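Local coordinates for aldehyde dehydrogenase (Trypanosoma brucei, PDB 5MYP), which probably oxidises aldehydes to carboxylic acids with NAD+ as the cofactor, as a glycosomal, dimeric member of the aldehyde dehydrogenase family, at residues M240-I252 with L275-L287. Sequence-based numbering, arbitrary orientation.
Sequences MKVVAERIMWGKI and LVDALAEARKAML
Helix 240-252, the connection of the beta-alpha-beta crossover between parallel strands 229-232 and 264-268 in the catalytic domain of the aldehyde dehydrogenase fold, packs on helix 272-287 through alanines where the two come closest, CB of Ala-244 resting on Ala-278 and on the backbone leading to Leu-279. Ile-247 and Leu-279 both reach Leu-371 of strand 370-376 in the same sheet. The axes of the two segments approach to 8.2 Å and cross at -58°. The Ala-244 and Ala-278 CB atoms are 3.5 Å apart, tighter than ordinary van der Waals contact, and Ala-282 extends this small-residue face. Leu-279 lays CD2 against the backbone of Ala-244, 3.6 Å from its O, and against Ile-247.

Met-248 is a knob in the hole formed by Leu-279, Ala-282, Arg-283 and Met-286. With CG anti to the backbone N (chi1 -175°) and the chain then folded at both following torsions, SD lies against the aliphatic start of Arg-283 while CE turns back to within 3.7 Å of Leu-279 O. The Arg-283 guanidinium leads away from helix 240-252 to a salt bridge with Glu-339 and a hydrogen bond to Pro-349 O. At the N-terminal end of helix 240-252, Met-240 also bends, and its SD meets Leu-275 CD1 at 3.8 Å, the two side chains crossing nearly at right angles. Trp-249 turns its ring away toward the second subunit, making an edge-to-face contact with Phe-474 of that chain; the same Phe-474 also packs on Met-286. The extended Met-286 chain reaches across to helix 240-252, between Glu-245 and Ile-252: SD sits 3.8 Å from Ile-252 CD1, and CE lies against the backbone of Glu-245, a short carbon-to-oxygen contact 3.1 Å from its O.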
loop_
_atom_site.group_PDB
_atom_site.type_symbol
_atom_site.label_atom_id
_atom_site.label_comp_id
_atom_site.label_asym_id
_atom_site.label_seq_id
_atom_site.Cartn_x
_atom_site.Cartn_y
_atom_site.Cartn_z
ATOM N N MET A 240 5.775 20.873 -34.199
ATOM C CA MET A 240 5.704 21.890 -33.143
ATOM C C MET A 240 4.291 22.434 -32.908
ATOM O O MET A 240 3.959 22.808 -31.783
ATOM C CB MET A 240 6.687 23.038 -33.433
ATOM C CG MET A 240 6.986 23.960 -32.254
ATOM S SD MET A 240 7.658 23.135 -30.795
ATOM C CE MET A 240 9.205 22.465 -31.398
ATOM N N LYS A 241 3.461 22.460 -33.952
ATOM C CA LYS A 241 2.061 22.878 -33.806
ATOM C C LYS A 241 1.267 21.898 -32.939
ATOM O O LYS A 241 0.512 22.322 -32.061
ATOM C CB LYS A 241 1.382 23.037 -35.171
ATOM C CG LYS A 241 0.080 23.822 -35.107
ATOM C CD LYS A 241 -0.417 24.241 -36.488
ATOM C CE LYS A 241 -1.408 23.246 -37.064
ATOM N NZ LYS A 241 -2.782 23.457 -36.529
ATOM N N VAL A 242 1.449 20.601 -33.181
ATOM C CA VAL A 242 0.770 19.557 -32.401
ATOM C C VAL A 242 1.326 19.499 -30.966
ATOM O O VAL A 242 0.560 19.310 -30.016
ATOM C CB VAL A 242 0.865 18.167 -33.080
ATOM C CG1 VAL A 242 0.274 17.075 -32.188
ATOM C CG2 VAL A 242 0.163 18.189 -34.432
ATOM N N VAL A 243 2.643 19.664 -30.826
ATOM C CA VAL A 243 3.295 19.752 -29.511
ATOM C C VAL A 243 2.643 20.862 -28.683
ATOM O O VAL A 243 2.228 20.631 -27.547
ATOM C CB VAL A 243 4.824 20.017 -29.633
ATOM C CG1 VAL A 243 5.447 20.375 -28.282
ATOM C CG2 VAL A 243 5.543 18.813 -30.233
ATOM N N ALA A 244 2.539 22.050 -29.276
ATOM C CA ALA A 244 1.999 23.229 -28.593
ATOM C C ALA A 244 0.505 23.109 -28.297
ATOM O O ALA A 244 0.044 23.547 -27.239
ATOM C CB ALA A 244 2.276 24.484 -29.410
ATOM N N GLU A 245 -0.246 22.530 -29.233
ATOM C CA GLU A 245 -1.682 22.318 -29.043
ATOM C C GLU A 245 -1.980 21.375 -27.875
ATOM O O GLU A 245 -2.883 21.639 -27.081
ATOM C CB GLU A 245 -2.336 21.809 -30.332
ATOM C CG GLU A 245 -2.544 22.918 -31.361
ATOM C CD GLU A 245 -2.910 22.414 -32.749
ATOM O OE1 GLU A 245 -2.696 21.218 -33.056
ATOM O OE2 GLU A 245 -3.411 23.236 -33.546
ATOM N N ARG A 246 -1.206 20.298 -27.764
ATOM C CA ARG A 246 -1.389 19.332 -26.678
ATOM C C ARG A 246 -1.018 19.928 -25.316
ATOM O O ARG A 246 -1.777 19.786 -24.355
ATOM C CB ARG A 246 -0.617 18.042 -26.963
ATOM C CG ARG A 246 -1.250 17.257 -28.102
ATOM C CD ARG A 246 -0.425 16.075 -28.573
ATOM N NE ARG A 246 -1.094 15.408 -29.695
ATOM C CZ ARG A 246 -0.707 14.266 -30.264
ATOM N NH1 ARG A 246 0.366 13.606 -29.833
ATOM N NH2 ARG A 246 -1.407 13.775 -31.287
ATOM N N ILE A 247 0.124 20.616 -25.252
ATOM C CA ILE A 247 0.566 21.278 -24.014
ATOM C C ILE A 247 -0.444 22.348 -23.589
ATOM O O ILE A 247 -0.857 22.385 -22.429
ATOM C CB ILE A 247 1.979 21.905 -24.156
ATOM C CG1 ILE A 247 3.033 20.807 -24.325
ATOM C CG2 ILE A 247 2.329 22.770 -22.941
ATOM C CD1 ILE A 247 4.380 21.288 -24.829
ATOM N N MET A 248 -0.842 23.203 -24.532
ATOM C CA MET A 248 -1.751 24.312 -24.240
ATOM C C MET A 248 -3.138 23.818 -23.827
ATOM O O MET A 248 -3.745 24.385 -22.920
ATOM C CB MET A 248 -1.840 25.268 -25.441
ATOM C CG MET A 248 -2.661 26.533 -25.225
ATOM S SD MET A 248 -2.259 27.501 -23.749
ATOM C CE MET A 248 -0.530 27.858 -24.034
ATOM N N TRP A 249 -3.628 22.760 -24.475
ATOM C CA TRP A 249 -4.898 22.138 -24.072
ATOM C C TRP A 249 -4.849 21.669 -22.612
ATOM O O TRP A 249 -5.750 21.970 -21.833
ATOM C CB TRP A 249 -5.272 20.957 -24.985
ATOM C CG TRP A 249 -6.378 20.123 -24.402
ATOM C CD1 TRP A 249 -7.705 20.436 -24.360
ATOM C CD2 TRP A 249 -6.241 18.867 -23.734
ATOM N NE1 TRP A 249 -8.408 19.443 -23.720
ATOM C CE2 TRP A 249 -7.532 18.468 -23.324
ATOM C CE3 TRP A 249 -5.152 18.037 -23.441
ATOM C CZ2 TRP A 249 -7.764 17.270 -22.644
ATOM C CZ3 TRP A 249 -5.384 16.847 -22.761
ATOM C CH2 TRP A 249 -6.681 16.474 -22.374
ATOM N N GLY A 250 -3.791 20.939 -22.259
ATOM C CA GLY A 250 -3.592 20.454 -20.886
ATOM C C GLY A 250 -3.549 21.553 -19.837
ATOM O O GLY A 250 -3.933 21.330 -18.687
ATOM N N LYS A 251 -3.077 22.731 -20.234
ATOM C CA LYS A 251 -3.029 23.906 -19.362
ATOM C C LYS A 251 -4.361 24.656 -19.303
ATOM O O LYS A 251 -4.736 25.159 -18.246
ATOM C CB LYS A 251 -1.918 24.851 -19.839
ATOM C CG LYS A 251 -1.474 25.892 -18.824
ATOM C CD LYS A 251 -0.941 25.239 -17.562
ATOM C CE LYS A 251 0.060 26.118 -16.838
ATOM N NZ LYS A 251 0.554 25.460 -15.598
ATOM N N ILE A 252 -5.066 24.735 -20.432
ATOM C CA ILE A 252 -6.324 25.492 -20.524
ATOM C C ILE A 252 -7.481 24.821 -19.765
ATOM O O ILE A 252 -8.310 25.516 -19.173
ATOM C CB ILE A 252 -6.697 25.789 -22.008
ATOM C CG1 ILE A 252 -5.806 26.923 -22.536
ATOM C CG2 ILE A 252 -8.172 26.173 -22.169
ATOM C CD1 ILE A 252 -5.923 27.176 -24.026
ATOM N N LEU A 275 8.758 27.081 -29.988
ATOM C CA LEU A 275 7.782 26.528 -29.044
ATOM C C LEU A 275 6.882 27.617 -28.471
ATOM O O LEU A 275 5.662 27.473 -28.467
ATOM C CB LEU A 275 8.474 25.776 -27.899
ATOM C CG LEU A 275 7.575 25.202 -26.794
ATOM C CD1 LEU A 275 6.513 24.271 -27.358
ATOM C CD2 LEU A 275 8.419 24.492 -25.752
ATOM N N VAL A 276 7.494 28.699 -27.995
ATOM C CA VAL A 276 6.751 29.802 -27.374
ATOM C C VAL A 276 5.778 30.431 -28.379
ATOM O O VAL A 276 4.624 30.688 -28.043
ATOM C CB VAL A 276 7.705 30.852 -26.756
ATOM C CG1 VAL A 276 6.968 32.123 -26.357
ATOM C CG2 VAL A 276 8.429 30.257 -25.549
ATOM N N ASP A 277 6.244 30.657 -29.606
ATOM C CA ASP A 277 5.380 31.157 -30.683
ATOM C C ASP A 277 4.229 30.195 -30.987
ATOM O O ASP A 277 3.091 30.631 -31.152
ATOM C CB ASP A 277 6.185 31.415 -31.965
ATOM C CG ASP A 277 7.110 32.627 -31.856
ATOM O OD1 ASP A 277 7.146 33.301 -30.801
ATOM O OD2 ASP A 277 7.810 32.912 -32.850
ATOM N N ALA A 278 4.530 28.898 -31.053
ATOM C CA ALA A 278 3.508 27.874 -31.296
ATOM C C ALA A 278 2.477 27.805 -30.165
ATOM O O ALA A 278 1.279 27.679 -30.424
ATOM C CB ALA A 278 4.151 26.512 -31.513
ATOM N N LEU A 279 2.942 27.891 -28.920
ATOM C CA LEU A 279 2.043 27.959 -27.752
ATOM C C LEU A 279 1.122 29.180 -27.806
ATOM O O LEU A 279 -0.063 29.078 -27.481
ATOM C CB LEU A 279 2.841 27.953 -26.437
ATOM C CG LEU A 279 3.493 26.620 -26.034
ATOM C CD1 LEU A 279 4.519 26.816 -24.928
ATOM C CD2 LEU A 279 2.441 25.610 -25.601
ATOM N N ALA A 280 1.670 30.322 -28.222
ATOM C CA ALA A 280 0.883 31.550 -28.398
ATOM C C ALA A 280 -0.221 31.364 -29.437
ATOM O O ALA A 280 -1.360 31.759 -29.201
ATOM C CB ALA A 280 1.777 32.722 -28.787
ATOM N N GLU A 281 0.117 30.752 -30.570
ATOM C CA GLU A 281 -0.870 30.473 -31.620
ATOM C C GLU A 281 -1.952 29.505 -31.153
ATOM O O GLU A 281 -3.134 29.736 -31.412
ATOM C CB GLU A 281 -0.202 29.943 -32.900
ATOM C CG GLU A 281 0.654 30.966 -33.641
ATOM C CD GLU A 281 -0.101 32.244 -33.981
ATOM O OE1 GLU A 281 -1.219 32.149 -34.537
ATOM O OE2 GLU A 281 0.417 33.345 -33.683
ATOM N N ALA A 282 -1.547 28.437 -30.460
ATOM C CA ALA A 282 -2.495 27.476 -29.886
ATOM C C ALA A 282 -3.465 28.143 -28.905
ATOM O O ALA A 282 -4.668 27.867 -28.935
ATOM C CB ALA A 282 -1.751 26.338 -29.201
ATOM N N ARG A 283 -2.937 29.027 -28.056
ATOM C CA ARG A 283 -3.750 29.761 -27.078
ATOM C C ARG A 283 -4.827 30.625 -27.741
ATOM O O ARG A 283 -5.987 30.604 -27.315
ATOM C CB ARG A 283 -2.866 30.639 -26.188
ATOM C CG ARG A 283 -3.564 31.191 -24.956
ATOM C CD ARG A 283 -2.660 32.146 -24.193
ATOM N NE ARG A 283 -2.615 33.475 -24.817
ATOM C CZ ARG A 283 -2.852 34.645 -24.212
ATOM N NH1 ARG A 283 -2.788 35.768 -24.924
ATOM N NH2 ARG A 283 -3.137 34.725 -22.913
ATOM N N LYS A 284 -4.434 31.385 -28.767
ATOM C CA LYS A 284 -5.370 32.220 -29.540
ATOM C C LYS A 284 -6.469 31.380 -30.177
ATOM O O LYS A 284 -7.645 31.737 -30.102
ATOM C CB LYS A 284 -4.642 32.997 -30.648
ATOM C CG LYS A 284 -3.735 34.110 -30.153
ATOM C CD LYS A 284 -2.938 34.739 -31.293
ATOM C CE LYS A 284 -1.592 35.274 -30.824
ATOM N NZ LYS A 284 -1.711 36.254 -29.709
ATOM N N ALA A 285 -6.071 30.274 -30.802
ATOM C CA ALA A 285 -7.007 29.346 -31.439
ATOM C C ALA A 285 -8.043 28.781 -30.459
ATOM O O ALA A 285 -9.239 28.778 -30.759
ATOM C CB ALA A 285 -6.248 28.209 -32.107
ATOM N N MET A 286 -7.590 28.340 -29.287
ATOM C CA MET A 286 -8.474 27.687 -28.310
ATOM C C MET A 286 -9.389 28.647 -27.542
ATOM O O MET A 286 -10.535 28.303 -27.258
ATOM C CB MET A 286 -7.656 26.840 -27.330
ATOM C CG MET A 286 -7.022 25.634 -27.992
ATOM S SD MET A 286 -6.030 24.628 -26.868
ATOM C CE MET A 286 -5.102 23.650 -28.045
ATOM N N LEU A 287 -8.895 29.835 -27.199
ATOM C CA LEU A 287 -9.682 30.799 -26.422
ATOM C C LEU A 287 -10.494 31.755 -27.289
ATOM O O LEU A 287 -11.532 32.254 -26.844
ATOM C CB LEU A 287 -8.777 31.598 -25.485
ATOM C CG LEU A 287 -8.015 30.759 -24.457
ATOM C CD1 LEU A 287 -7.102 31.634 -23.621
ATOM C CD2 LEU A 287 -8.961 29.962 -23.562
#